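Local structure of beta-fructofuranosidase, insoluble isoenzyme CWINV1 (Arabidopsis thaliana, 2OXB) at residues G7-P12 and H481-S486; S51-T54 and N58-P61; K156-I161 and G245-V250; I172-K177 and W182-E187; D193-W198 and K261-A266. The protein hydrolyses sucrose and 1-kestose, and less readily neokestose and levan, as a secreted cell-wall invertase of glycoside hydrolase family 32. The protein carries 1 engineered substitution. All coordinates share one frame; numbering follows the deposited sequence.

Contact 1: G7-P12 and H481-S486; sequences GFHFQP and HSVVES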
# COMPACT_ATOMS: atom_id res chain seq x y z
N GLY A 7 -4.42 -17.33 0.42
CA GLY A 7 -5.43 -17.96 -0.41
C GLY A 7 -6.20 -17.01 -1.32
O GLY A 7 -6.57 -17.39 -2.43
N PHE A 8 -6.43 -15.77 -0.89
CA PHE A 8 -7.18 -14.84 -1.72
C PHE A 8 -6.46 -13.53 -2.05
O PHE A 8 -7.06 -12.59 -2.56
CB PHE A 8 -8.54 -14.52 -1.08
CG PHE A 8 -8.45 -13.86 0.26
CD1 PHE A 8 -8.17 -12.51 0.37
CD2 PHE A 8 -8.66 -14.59 1.42
CE1 PHE A 8 -8.11 -11.89 1.62
CE2 PHE A 8 -8.60 -13.99 2.67
CZ PHE A 8 -8.32 -12.64 2.77
N HIS A 9 -5.17 -13.46 -1.78
CA HIS A 9 -4.46 -12.24 -2.11
C HIS A 9 -3.85 -12.39 -3.49
O HIS A 9 -4.57 -12.48 -4.49
CB HIS A 9 -3.38 -11.97 -1.06
CG HIS A 9 -3.93 -11.50 0.25
ND1 HIS A 9 -4.57 -10.29 0.39
CD2 HIS A 9 -3.98 -12.09 1.46
CE1 HIS A 9 -4.99 -10.15 1.64
NE2 HIS A 9 -4.64 -11.24 2.31
N PHE A 10 -2.53 -12.41 -3.55
CA PHE A 10 -1.80 -12.60 -4.79
C PHE A 10 -0.32 -12.72 -4.55
O PHE A 10 0.26 -12.02 -3.72
CB PHE A 10 -2.05 -11.48 -5.81
CG PHE A 10 -1.20 -11.62 -7.05
CD1 PHE A 10 -1.35 -12.72 -7.89
CD2 PHE A 10 -0.18 -10.71 -7.32
CE1 PHE A 10 -0.50 -12.91 -8.99
CE2 PHE A 10 0.69 -10.89 -8.41
CZ PHE A 10 0.52 -11.99 -9.25
N GLN A 11 0.29 -13.64 -5.29
CA GLN A 11 1.70 -13.89 -5.17
C GLN A 11 2.10 -14.90 -6.22
O GLN A 11 1.25 -15.56 -6.82
CB GLN A 11 1.98 -14.47 -3.79
CG GLN A 11 1.18 -15.72 -3.48
CD GLN A 11 1.34 -16.15 -2.05
OE1 GLN A 11 2.41 -16.59 -1.64
NE2 GLN A 11 0.27 -16.01 -1.27
N PRO A 12 3.41 -15.01 -6.49
CA PRO A 12 3.86 -15.97 -7.49
C PRO A 12 3.71 -17.35 -6.87
O PRO A 12 3.74 -17.49 -5.64
CB PRO A 12 5.33 -15.60 -7.68
CG PRO A 12 5.37 -14.15 -7.33
CD PRO A 12 4.50 -14.10 -6.10
N HIS A 481 -3.81 -15.93 6.74
CA HIS A 481 -2.64 -16.68 7.18
C HIS A 481 -1.48 -15.73 7.48
O HIS A 481 -1.57 -14.90 8.38
CB HIS A 481 -2.24 -17.70 6.10
CG HIS A 481 -3.40 -18.52 5.61
ND1 HIS A 481 -3.95 -19.55 6.33
CD2 HIS A 481 -4.14 -18.42 4.48
CE1 HIS A 481 -4.98 -20.06 5.68
NE2 HIS A 481 -5.12 -19.39 4.55
N SER A 482 -0.41 -15.86 6.71
CA SER A 482 0.79 -15.04 6.86
C SER A 482 0.54 -13.52 6.80
O SER A 482 1.25 -12.76 7.45
CB SER A 482 1.80 -15.41 5.77
OG SER A 482 1.30 -15.07 4.47
N VAL A 483 -0.44 -13.08 6.02
CA VAL A 483 -0.71 -11.66 5.91
C VAL A 483 -2.03 -11.20 6.51
O VAL A 483 -3.08 -11.82 6.32
CB VAL A 483 -0.68 -11.19 4.45
CG1 VAL A 483 -1.64 -12.01 3.63
CG2 VAL A 483 -1.04 -9.72 4.38
N VAL A 484 -1.96 -10.09 7.23
CA VAL A 484 -3.13 -9.52 7.88
C VAL A 484 -3.14 -8.02 7.68
O VAL A 484 -2.18 -7.33 8.03
CB VAL A 484 -3.10 -9.80 9.38
CG1 VAL A 484 -3.64 -11.20 9.65
CG2 VAL A 484 -1.68 -9.69 9.88
N GLU A 485 -4.23 -7.52 7.11
CA GLU A 485 -4.36 -6.09 6.86
C GLU A 485 -5.38 -5.47 7.79
O GLU A 485 -6.53 -5.93 7.87
CB GLU A 485 -4.76 -5.85 5.42
CG GLU A 485 -3.73 -6.35 4.43
CD GLU A 485 -4.20 -6.25 3.01
OE1 GLU A 485 -5.21 -6.89 2.68
OE2 GLU A 485 -3.56 -5.52 2.22
N SER A 486 -4.96 -4.43 8.50
CA SER A 486 -5.83 -3.75 9.44
C SER A 486 -6.40 -2.45 8.87
O SER A 486 -5.71 -1.72 8.15
CB SER A 486 -5.08 -3.47 10.75
OG SER A 486 -4.38 -4.62 11.19
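His9 lies between Val483 and Glu485, and its imidazole is the main piece that segment 7-12 offers to segment 481-486. The ring and the carboxylate of Glu485 stand nearly upright to each other, with their planes 84° apart. The two side chains slide past one another in opposite directions. His9 CE1 comes within 3.4 Å of Glu485 OE1. ND1 stays farther from that oxygen, so the pair is close without being bonded. The other carboxylate oxygen, Glu485 OE2, forms a salt bridge with Arg316, and this probably sets how the carboxylate is turned. Val483 comes from the opposite direction and meets the imidazole obliquely. Its CG1 methyl (chi1 55°) is the branch turned to the ring, though its exact closeness is doubtful. On one face of the imidazole, Phe8 CE1 lies 3.5 Å above the plane, displaced to the rim. The histidine is thus packed by its own neighbour in sequence as well as by the strand. Farther along, the edge of the His481 ring approaches the backbone, with CD2 4.2 Å from Gly7 N. His481 NE2 is engaged by Gln366. The contact joins the loop before propeller strand 15-26 to the C-terminal beta sandwich. There strand 483-488 runs between strands 473-480 and 493-498, and Asp480 of the former accepts bonds from the backbone N atoms of Gly7 and Phe8.

Contact 2: S51-T54 and N58-P61; sequences STST and NWDP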
# COMPACT_ATOMS: atom_id res chain seq x y z
N SER A 51 0.35 -11.06 -15.40
CA SER A 51 -0.88 -11.69 -14.95
C SER A 51 -1.99 -10.72 -15.36
O SER A 51 -1.72 -9.54 -15.60
CB SER A 51 -0.87 -11.88 -13.43
OG SER A 51 0.14 -12.79 -13.02
N THR A 52 -3.23 -11.21 -15.47
CA THR A 52 -4.39 -10.38 -15.85
C THR A 52 -5.60 -10.65 -14.95
O THR A 52 -5.61 -11.62 -14.18
CB THR A 52 -4.82 -10.66 -17.31
OG1 THR A 52 -5.05 -12.07 -17.49
CG2 THR A 52 -3.74 -10.21 -18.29
N SER A 53 -6.63 -9.81 -15.03
CA SER A 53 -7.82 -10.02 -14.20
C SER A 53 -9.06 -9.29 -14.71
O SER A 53 -8.98 -8.42 -15.58
CB SER A 53 -7.54 -9.58 -12.76
OG SER A 53 -8.61 -9.92 -11.92
N THR A 54 -10.21 -9.68 -14.17
CA THR A 54 -11.49 -9.07 -14.55
C THR A 54 -12.19 -8.53 -13.29
O THR A 54 -13.19 -7.81 -13.37
CB THR A 54 -12.44 -10.10 -15.27
OG1 THR A 54 -13.23 -10.82 -14.31
CG2 THR A 54 -11.63 -11.09 -16.10
N ASN A 58 -9.06 -12.54 -9.08
CA ASN A 58 -8.62 -13.76 -9.75
C ASN A 58 -7.64 -13.38 -10.86
O ASN A 58 -7.97 -12.58 -11.74
CB ASN A 58 -9.80 -14.50 -10.38
CG ASN A 58 -10.93 -14.74 -9.42
OD1 ASN A 58 -10.73 -15.22 -8.30
ND2 ASN A 58 -12.14 -14.43 -9.85
N TRP A 59 -6.46 -13.98 -10.81
CA TRP A 59 -5.43 -13.69 -11.79
C TRP A 59 -4.96 -14.87 -12.63
O TRP A 59 -4.66 -15.95 -12.12
CB TRP A 59 -4.23 -13.03 -11.10
CG TRP A 59 -4.66 -11.77 -10.38
CD1 TRP A 59 -5.31 -11.69 -9.18
CD2 TRP A 59 -4.56 -10.42 -10.86
NE1 TRP A 59 -5.63 -10.39 -8.89
CE2 TRP A 59 -5.19 -9.59 -9.91
CE3 TRP A 59 -4.02 -9.84 -12.02
CZ2 TRP A 59 -5.28 -8.21 -10.07
CZ3 TRP A 59 -4.11 -8.47 -12.18
CH2 TRP A 59 -4.74 -7.67 -11.21
N ASP A 60 -4.92 -14.63 -13.94
CA ASP A 60 -4.48 -15.61 -14.93
C ASP A 60 -3.04 -15.23 -15.28
O ASP A 60 -2.75 -14.07 -15.57
CB ASP A 60 -5.36 -15.54 -16.20
CG ASP A 60 -6.81 -16.00 -15.95
OD1 ASP A 60 -7.58 -15.27 -15.30
OD2 ASP A 60 -7.17 -17.09 -16.42
N PRO A 61 -2.11 -16.20 -15.23
CA PRO A 61 -0.69 -15.97 -15.54
C PRO A 61 -0.37 -15.66 -17.01
O PRO A 61 -1.24 -15.70 -17.87
CB PRO A 61 -0.03 -17.27 -15.08
CG PRO A 61 -1.08 -18.28 -15.37
CD PRO A 61 -2.32 -17.60 -14.83
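Thr52 and Asp60 form an antiparallel hydrogen-bonded pair, joined by two backbone bonds. Thr52 N gives to Asp60 O at 2.9 Å. Asp60 N returns a bond to Thr52 O at 3.1 Å. One side chain adds a third bond: Ser53 OG donates to Asn58 O at 2.7 Å, meeting it from above the carbonyl plane. The hydroxyl of Ser53 is anti to its own backbone N (chi1 -173°), and this turn carries OG across to the opposing carbonyl. The same OG is also bonded to Asp55 N within the connecting turn. Weaker CA-H...O contacts fill in between, such as Trp59 CA to Thr52 O at 3.2 Å. The two segments are arms of the hairpin 47-53/60-66. It supplies the outer two of the four antiparallel strands 15-26, 29-36, 47-53 and 60-66, a blade of the five-bladed propeller of this family. Nonpolar contact centres on Trp59. Ser53 CB stands over a face of its six-membered ring, 3.4 Å from the centroid and 4° off the normal, a CH-pi contact. Ser51 CB lies near Trp59 CE3 at 4.0 Å. Phe10 and Trp291 meet the indole from outside the hairpin. Without the indole, as with an alanine here, Ser53 CB is likely to lose its aromatic platform and a gap to open beside Phe10 and Trp291. On the other face of the hairpin, Thr52 OG1 passes Asp60 CB at 3.7 Å.

Contact 3: K156-I161 and G245-V250; sequences KWRVII and GTYDRV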
# COMPACT_ATOMS: atom_id res chain seq x y z
N LYS A 156 2.90 19.23 -24.21
CA LYS A 156 4.03 18.80 -23.41
C LYS A 156 3.70 17.72 -22.40
O LYS A 156 3.01 17.96 -21.41
CB LYS A 156 4.62 20.03 -22.71
CG LYS A 156 5.02 21.13 -23.69
CD LYS A 156 5.07 22.51 -23.05
CE LYS A 156 5.34 23.61 -24.10
NZ LYS A 156 4.29 23.70 -25.16
N TRP A 157 4.20 16.51 -22.66
CA TRP A 157 3.98 15.40 -21.74
C TRP A 157 4.95 15.53 -20.58
O TRP A 157 6.12 15.84 -20.76
CB TRP A 157 4.18 14.06 -22.46
CG TRP A 157 3.01 13.64 -23.31
CD1 TRP A 157 2.81 13.92 -24.63
CD2 TRP A 157 1.87 12.91 -22.87
NE1 TRP A 157 1.60 13.40 -25.04
CE2 TRP A 157 1.01 12.78 -23.98
CE3 TRP A 157 1.49 12.35 -21.64
CZ2 TRP A 157 -0.22 12.10 -23.90
CZ3 TRP A 157 0.26 11.68 -21.56
CH2 TRP A 157 -0.58 11.56 -22.69
N ARG A 158 4.45 15.29 -19.37
CA ARG A 158 5.31 15.40 -18.19
C ARG A 158 5.35 14.08 -17.43
O ARG A 158 4.38 13.32 -17.42
CB ARG A 158 4.83 16.54 -17.28
CG ARG A 158 4.98 17.96 -17.88
CD ARG A 158 3.66 18.72 -17.87
NE ARG A 158 3.70 20.01 -18.57
CZ ARG A 158 4.19 21.15 -18.07
NH1 ARG A 158 4.70 21.18 -16.85
NH2 ARG A 158 4.16 22.26 -18.79
N VAL A 159 6.50 13.80 -16.82
CA VAL A 159 6.71 12.60 -16.01
C VAL A 159 7.84 12.91 -15.04
O VAL A 159 8.61 13.85 -15.26
CB VAL A 159 7.09 11.37 -16.87
CG1 VAL A 159 8.52 11.49 -17.38
CG2 VAL A 159 6.93 10.11 -16.05
N ILE A 160 7.94 12.15 -13.96
CA ILE A 160 9.00 12.38 -12.99
C ILE A 160 9.73 11.09 -12.64
O ILE A 160 9.17 10.00 -12.71
CB ILE A 160 8.44 12.99 -11.71
CG1 ILE A 160 7.30 12.13 -11.19
CG2 ILE A 160 8.00 14.44 -11.97
CD1 ILE A 160 6.77 12.55 -9.85
N ILE A 161 11.00 11.23 -12.27
CA ILE A 161 11.79 10.07 -11.93
C ILE A 161 12.37 10.28 -10.55
O ILE A 161 12.53 11.41 -10.11
CB ILE A 161 12.92 9.85 -12.96
CG1 ILE A 161 12.31 9.59 -14.34
CG2 ILE A 161 13.77 8.66 -12.57
CD1 ILE A 161 11.76 10.82 -15.01
N GLY A 245 -1.57 18.74 -2.17
CA GLY A 245 -1.32 20.15 -2.41
C GLY A 245 -1.91 20.69 -3.70
O GLY A 245 -3.05 20.38 -4.06
N THR A 246 -1.15 21.51 -4.41
CA THR A 246 -1.62 22.08 -5.67
C THR A 246 -0.51 21.86 -6.70
O THR A 246 0.54 21.34 -6.37
CB THR A 246 -1.91 23.59 -5.51
OG1 THR A 246 -2.23 23.88 -4.14
CG2 THR A 246 -3.10 24.01 -6.39
N TYR A 247 -0.74 22.25 -7.95
CA TYR A 247 0.27 22.06 -8.97
C TYR A 247 0.37 23.25 -9.91
O TYR A 247 -0.32 23.29 -10.93
CB TYR A 247 -0.03 20.80 -9.78
CG TYR A 247 0.84 20.61 -11.01
CD1 TYR A 247 2.21 20.34 -10.89
CD2 TYR A 247 0.29 20.67 -12.28
CE1 TYR A 247 3.00 20.14 -12.03
CE2 TYR A 247 1.06 20.48 -13.42
CZ TYR A 247 2.40 20.21 -13.30
OH TYR A 247 3.13 20.01 -14.46
N ASP A 248 1.21 24.21 -9.56
CA ASP A 248 1.35 25.37 -10.42
C ASP A 248 1.94 24.87 -11.73
O ASP A 248 3.12 24.49 -11.80
CB ASP A 248 2.27 26.43 -9.80
CG ASP A 248 2.33 27.71 -10.63
OD1 ASP A 248 3.04 28.65 -10.21
OD2 ASP A 248 1.67 27.78 -11.69
N ARG A 249 1.11 24.86 -12.76
CA ARG A 249 1.51 24.40 -14.07
C ARG A 249 2.63 25.28 -14.62
O ARG A 249 3.40 24.86 -15.49
CB ARG A 249 0.30 24.42 -15.00
CG ARG A 249 -1.01 24.22 -14.25
CD ARG A 249 -2.16 23.87 -15.17
NE ARG A 249 -2.58 22.48 -15.03
CZ ARG A 249 -1.85 21.43 -15.41
NH1 ARG A 249 -0.65 21.61 -15.96
NH2 ARG A 249 -2.33 20.21 -15.25
N VAL A 250 2.74 26.50 -14.11
CA VAL A 250 3.77 27.43 -14.55
C VAL A 250 5.16 26.90 -14.24
O VAL A 250 5.89 26.49 -15.16
CB VAL A 250 3.59 28.82 -13.88
CG1 VAL A 250 4.68 29.79 -14.37
CG2 VAL A 250 2.21 29.38 -14.20
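Arg158 NH1 is shared by Tyr247 OH across the contact and the carboxylate of Asp252. The bond to Tyr247 OH is weak, 3.1 Å long from Arg158 NH1 and bent to 121° at the hydrogen. The stronger partner is Asp252, with which the same nitrogen forms a salt bridge. Arg249 O lies farther off, 4.1 Å from Arg158 NH1, and is not bonded to it. The guanidinium and the phenol ring are almost perpendicular, at 89°, and the two side chains cross at a slant. With chi1 at 172°, the Tyr247 ring swings away from its own N and extends toward Arg158, placing its hydroxyl beside the guanidinium. The aliphatic part of Arg158 takes part too, with CD 3.7 Å from Tyr247 OH. Within segment 245-250, Arg249 folds back beside the phenol. Tyr247 CD2 lies 3.8 Å above the centre of the Arg249 guanidinium, so the rim of the ring meets the face of the cation. Next to it, Asp248 OD2 accepts from Val250 N at 2.9 Å, forming an Asx turn. The contact links strand 157-165 with strand 240-248, which belong to different sheets of the beta propeller. Leu189 of strand 182-192 also packs on Tyr247. The two arginines come near one another, with Arg158 NE 5.3 Å from Arg249 NH1. The carboxylate of Asp252 probably eases any repulsion between these like charges, so the salt bridge is likely to contribute more here than the bent tyrosine bond.

Contact 4: I172-K177 and W182-E187; sequences ITYTSK and WEKSPE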
# COMPACT_ATOMS: atom_id res chain seq x y z
N ILE A 172 13.01 14.09 -10.57
CA ILE A 172 13.40 14.77 -11.80
C ILE A 172 12.35 14.63 -12.88
O ILE A 172 11.93 13.53 -13.21
CB ILE A 172 14.72 14.21 -12.35
CG1 ILE A 172 15.83 14.44 -11.32
CG2 ILE A 172 15.04 14.87 -13.70
CD1 ILE A 172 17.14 13.82 -11.71
N THR A 173 11.94 15.75 -13.46
CA THR A 173 10.93 15.67 -14.50
C THR A 173 11.48 15.90 -15.89
O THR A 173 12.47 16.61 -16.08
CB THR A 173 9.78 16.66 -14.21
OG1 THR A 173 8.99 16.82 -15.39
CG2 THR A 173 10.33 17.99 -13.75
N TYR A 174 10.85 15.27 -16.87
CA TYR A 174 11.25 15.41 -18.27
C TYR A 174 10.02 15.75 -19.08
O TYR A 174 9.04 15.00 -19.06
CB TYR A 174 11.82 14.10 -18.83
CG TYR A 174 13.29 13.84 -18.60
CD1 TYR A 174 13.75 13.43 -17.35
CD2 TYR A 174 14.20 13.98 -19.64
CE1 TYR A 174 15.10 13.16 -17.14
CE2 TYR A 174 15.56 13.71 -19.45
CZ TYR A 174 16.00 13.30 -18.19
OH TYR A 174 17.34 13.05 -17.97
N THR A 175 10.06 16.86 -19.79
CA THR A 175 8.94 17.24 -20.64
C THR A 175 9.19 16.52 -21.95
O THR A 175 10.34 16.32 -22.35
CB THR A 175 8.88 18.78 -20.88
OG1 THR A 175 10.14 19.25 -21.39
CG2 THR A 175 8.57 19.51 -19.58
N SER A 176 8.12 16.12 -22.63
CA SER A 176 8.25 15.43 -23.90
C SER A 176 7.45 16.12 -24.99
O SER A 176 6.31 16.50 -24.79
CB SER A 176 7.79 13.97 -23.79
OG SER A 176 8.01 13.25 -24.98
N LYS A 177 8.08 16.26 -26.14
CA LYS A 177 7.45 16.89 -27.29
C LYS A 177 6.24 16.06 -27.69
O LYS A 177 5.11 16.55 -27.65
CB LYS A 177 8.46 16.95 -28.44
CG LYS A 177 9.89 17.33 -28.04
CD LYS A 177 9.95 18.73 -27.46
CE LYS A 177 11.34 19.34 -27.59
NZ LYS A 177 11.72 19.66 -29.00
N TRP A 182 12.49 13.60 -25.08
CA TRP A 182 12.24 14.07 -23.73
C TRP A 182 13.31 15.04 -23.25
O TRP A 182 14.50 14.70 -23.15
CB TRP A 182 12.11 12.88 -22.78
CG TRP A 182 10.99 11.95 -23.13
CD1 TRP A 182 10.95 11.10 -24.19
CD2 TRP A 182 9.76 11.76 -22.42
NE1 TRP A 182 9.77 10.39 -24.20
CE2 TRP A 182 9.02 10.78 -23.12
CE3 TRP A 182 9.21 12.32 -21.27
CZ2 TRP A 182 7.76 10.35 -22.70
CZ3 TRP A 182 7.95 11.89 -20.85
CH2 TRP A 182 7.24 10.92 -21.57
N GLU A 183 12.87 16.25 -22.96
CA GLU A 183 13.74 17.31 -22.48
C GLU A 183 13.80 17.23 -20.96
O GLU A 183 12.77 17.07 -20.30
CB GLU A 183 13.19 18.68 -22.92
CG GLU A 183 14.06 19.88 -22.51
CD GLU A 183 15.31 20.05 -23.36
OE1 GLU A 183 16.33 20.53 -22.82
OE2 GLU A 183 15.28 19.72 -24.57
N LYS A 184 15.01 17.33 -20.43
CA LYS A 184 15.24 17.26 -18.99
C LYS A 184 14.92 18.61 -18.35
O LYS A 184 15.68 19.57 -18.49
CB LYS A 184 16.70 16.87 -18.72
CG LYS A 184 17.06 16.64 -17.26
CD LYS A 184 17.33 17.94 -16.52
CE LYS A 184 17.73 17.66 -15.08
NZ LYS A 184 18.04 18.92 -14.34
N SER A 185 13.80 18.66 -17.65
CA SER A 185 13.36 19.87 -16.98
C SER A 185 14.37 20.29 -15.89
O SER A 185 14.70 19.49 -15.01
CB SER A 185 11.98 19.63 -16.36
OG SER A 185 11.23 20.82 -16.27
N PRO A 186 14.86 21.55 -15.95
CA PRO A 186 15.83 22.15 -15.02
C PRO A 186 15.37 22.37 -13.58
O PRO A 186 16.02 23.09 -12.82
CB PRO A 186 16.19 23.46 -15.72
CG PRO A 186 14.90 23.84 -16.37
CD PRO A 186 14.46 22.53 -16.98
N GLU A 187 14.24 21.77 -13.19
CA GLU A 187 13.71 21.89 -11.83
C GLU A 187 12.78 20.72 -11.46
O GLU A 187 11.80 20.44 -12.17
CB GLU A 187 12.96 23.24 -11.66
CG GLU A 187 12.17 23.38 -10.34
CD GLU A 187 11.39 24.71 -10.20
OE1 GLU A 187 10.66 25.09 -11.15
OE2 GLU A 187 11.50 25.35 -9.13
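Tyr174 and Lys184 pair across a beta hairpin, strands 168-176 and 182-192, which forms two of the three antiparallel strands of one propeller sheet. Backbone bonds hold the arms together. Thr175 and Glu183 are the hydrogen-bonded pair. Glu183 N lies 2.6 Å from Thr175 O, while the return bond from Thr175 N to Glu183 O is weak. Ser185 N gives a further bond to Thr173 O at 2.9 Å. Tyr174-Lys184 and Ser176-Trp182 are non-hydrogen-bonded pairs, and their four side chains share a face of the sheet.

Aromatic packing dominates that face. The start of Lys184 lies over the phenol, with CA 3.8 Å from the Tyr174 ring centroid and CB nearest CE2. Lys184 CG points away from its own N (chi1 -175°), and the chain then bends, so CG passes by Tyr174 CZ before the amine leads away. Ser176 packs more centrally on Trp182: its CB sits above the six-membered ring, 13° off the normal. Ser176 OG also lies over the indole but makes its hydrogen bond to Lys181 O, not to the ring nitrogen. Between the two aromatics, Tyr174 CD2 meets Trp182 CB at 3.9 Å. Met130 of a loop touches both aromatic side chains.

On the reverse face, Thr175 and Glu183 run alongside each other in the same direction, with Thr175 OG1 near Glu183 CB. Near the open end of the hairpin, Thr173 CG2 touches Ser185 CB at 3.5 Å, while Thr173 OG1 is bonded to Val159 O.

Contact 5: D193-W198 and K261-A266; sequences DGSGMW and KMDGTA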
# COMPACT_ATOMS: atom_id res chain seq x y z
N ASP A 193 14.97 17.97 1.79
CA ASP A 193 16.33 17.76 2.32
C ASP A 193 16.29 16.90 3.57
O ASP A 193 15.38 17.01 4.39
CB ASP A 193 17.01 19.10 2.63
CG ASP A 193 18.06 19.48 1.59
OD1 ASP A 193 18.21 20.69 1.31
OD2 ASP A 193 18.73 18.57 1.06
N GLY A 194 17.30 16.03 3.71
CA GLY A 194 17.36 15.14 4.85
C GLY A 194 17.07 13.74 4.36
O GLY A 194 17.95 12.89 4.37
N SER A 195 15.83 13.50 3.93
CA SER A 195 15.43 12.19 3.42
C SER A 195 16.33 11.76 2.28
O SER A 195 16.65 12.55 1.39
CB SER A 195 13.99 12.25 2.93
OG SER A 195 13.86 13.18 1.86
N GLY A 196 16.74 10.50 2.29
CA GLY A 196 17.61 10.03 1.24
C GLY A 196 16.94 10.03 -0.12
O GLY A 196 16.13 10.90 -0.45
N MET A 197 17.32 9.02 -0.91
CA MET A 197 16.80 8.79 -2.25
C MET A 197 15.28 8.77 -2.25
O MET A 197 14.64 8.44 -1.25
CB MET A 197 17.31 7.45 -2.76
CG MET A 197 16.70 6.97 -4.06
SD MET A 197 17.46 7.71 -5.49
CE MET A 197 16.57 6.93 -6.82
N TRP A 198 14.70 9.13 -3.38
CA TRP A 198 13.25 9.11 -3.55
C TRP A 198 12.94 8.00 -4.53
O TRP A 198 13.39 8.05 -5.68
CB TRP A 198 12.75 10.42 -4.13
CG TRP A 198 12.40 11.45 -3.13
CD1 TRP A 198 12.90 11.59 -1.86
CD2 TRP A 198 11.54 12.57 -3.34
NE1 TRP A 198 12.41 12.74 -1.29
CE2 TRP A 198 11.57 13.36 -2.17
CE3 TRP A 198 10.75 13.00 -4.42
CZ2 TRP A 198 10.85 14.54 -2.04
CZ3 TRP A 198 10.03 14.18 -4.29
CH2 TRP A 198 10.08 14.94 -3.11
N LYS A 261 5.90 18.91 4.48
CA LYS A 261 7.01 18.37 3.68
C LYS A 261 6.74 16.90 3.36
O LYS A 261 5.76 16.33 3.83
CB LYS A 261 8.34 18.50 4.44
CG LYS A 261 8.81 19.92 4.68
CD LYS A 261 9.33 20.59 3.41
CE LYS A 261 10.73 20.11 3.03
NZ LYS A 261 11.28 20.86 1.87
N MET A 262 7.62 16.28 2.58
CA MET A 262 7.44 14.88 2.24
C MET A 262 8.04 13.91 3.27
O MET A 262 7.90 12.69 3.14
CB MET A 262 8.01 14.60 0.85
CG MET A 262 7.24 15.31 -0.26
SD MET A 262 7.09 14.27 -1.72
CE MET A 262 6.38 12.76 -0.97
N ASP A 263 8.68 14.46 4.30
CA ASP A 263 9.29 13.67 5.37
C ASP A 263 9.45 14.50 6.64
O ASP A 263 10.12 15.54 6.64
CB ASP A 263 10.67 13.15 4.95
CG ASP A 263 11.48 14.19 4.21
OD1 ASP A 263 11.17 14.44 3.03
OD2 ASP A 263 12.42 14.76 4.82
N GLY A 264 8.83 14.04 7.73
CA GLY A 264 8.90 14.76 8.99
C GLY A 264 7.53 14.79 9.61
O GLY A 264 7.36 14.66 10.83
N THR A 265 6.52 14.95 8.76
CA THR A 265 5.14 14.96 9.20
C THR A 265 4.26 14.41 8.08
O THR A 265 3.04 14.57 8.09
CB THR A 265 4.68 16.40 9.60
OG1 THR A 265 5.05 17.34 8.59
CG2 THR A 265 5.31 16.81 10.92
N ALA A 266 4.90 13.74 7.12
CA ALA A 266 4.20 13.15 5.98
C ALA A 266 3.47 11.86 6.36
O ALA A 266 4.04 10.95 6.97
CB ALA A 266 5.19 12.86 4.85
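The loop that runs up to the substrate-site position of Gln199, an engineered residue, sets Ser195 and Trp198 against Asp263 and Met262 of segment 261-266. Ser195 OG carries the polar part of the contact. It donates a weak hydrogen bond to Asp263 OD1 at 3.2 Å. It also accepts a weak one from Trp198 NE1 at 3.5 Å, which is fairly straight (158°) and lies in the plane of the indole at its edge. The hydroxyl is tucked over the serine's own backbone (chi1 61°), a setting that lets it face both partners. Ser195 CB packs on the same carboxylate, 3.4 Å from Asp263 CG. With an alanine in place of Asp263, Ser195 OG is likely to lose this acceptor and the hydroxyl to become freer to turn away from the indole.

Both segments are irregular connections of the five-bladed propeller, one leading into strand 198-199 and the other lying between strands 253-256 and 278-282. Within segment 193-198, Met197 N makes a weak hydrogen bond to the substrate-binding Asp235.

The second half of the contact is a Met-aromatic pair. The Trp198 and Met262 side chains run roughly perpendicular to each other. Met262 SD lies obliquely to the six-membered ring, 4.0 Å from its centroid, and comes closest to CH2. The backbone N of Met262 is bonded to Asp192 OD2. That oxygen also lies close to Asp263 OD1, and two carboxylates so near each other may raise the proton affinity of one of them, though Lys261 NZ, at long range from Asp192, would work against this.

Contacts 1, 3 and 5 are buried and join parts distant in sequence; contacts 2 and 4 are partly buried hairpins. Contact 1 links the propeller to the C-terminal sandwich, and its loop touches contact 2 where Phe10 packs on Ser51 and Trp59. Contacts 3 and 4 share a sheet: strands 157-165 and 168-176 are neighbours, and Val159 packs on Trp182. Contact 5 approaches contact 3 to about 5 Å between nearest atoms without touching. The hairpins rely on backbone bonds and CH-pi contacts. Across contacts 3 and 5 the hydrogen bonds are weak; contact 5 adds a Met-aromatic pair and contact 3 an outside salt bridge. Contact 1 relies on packing, with charged or polar partners outside.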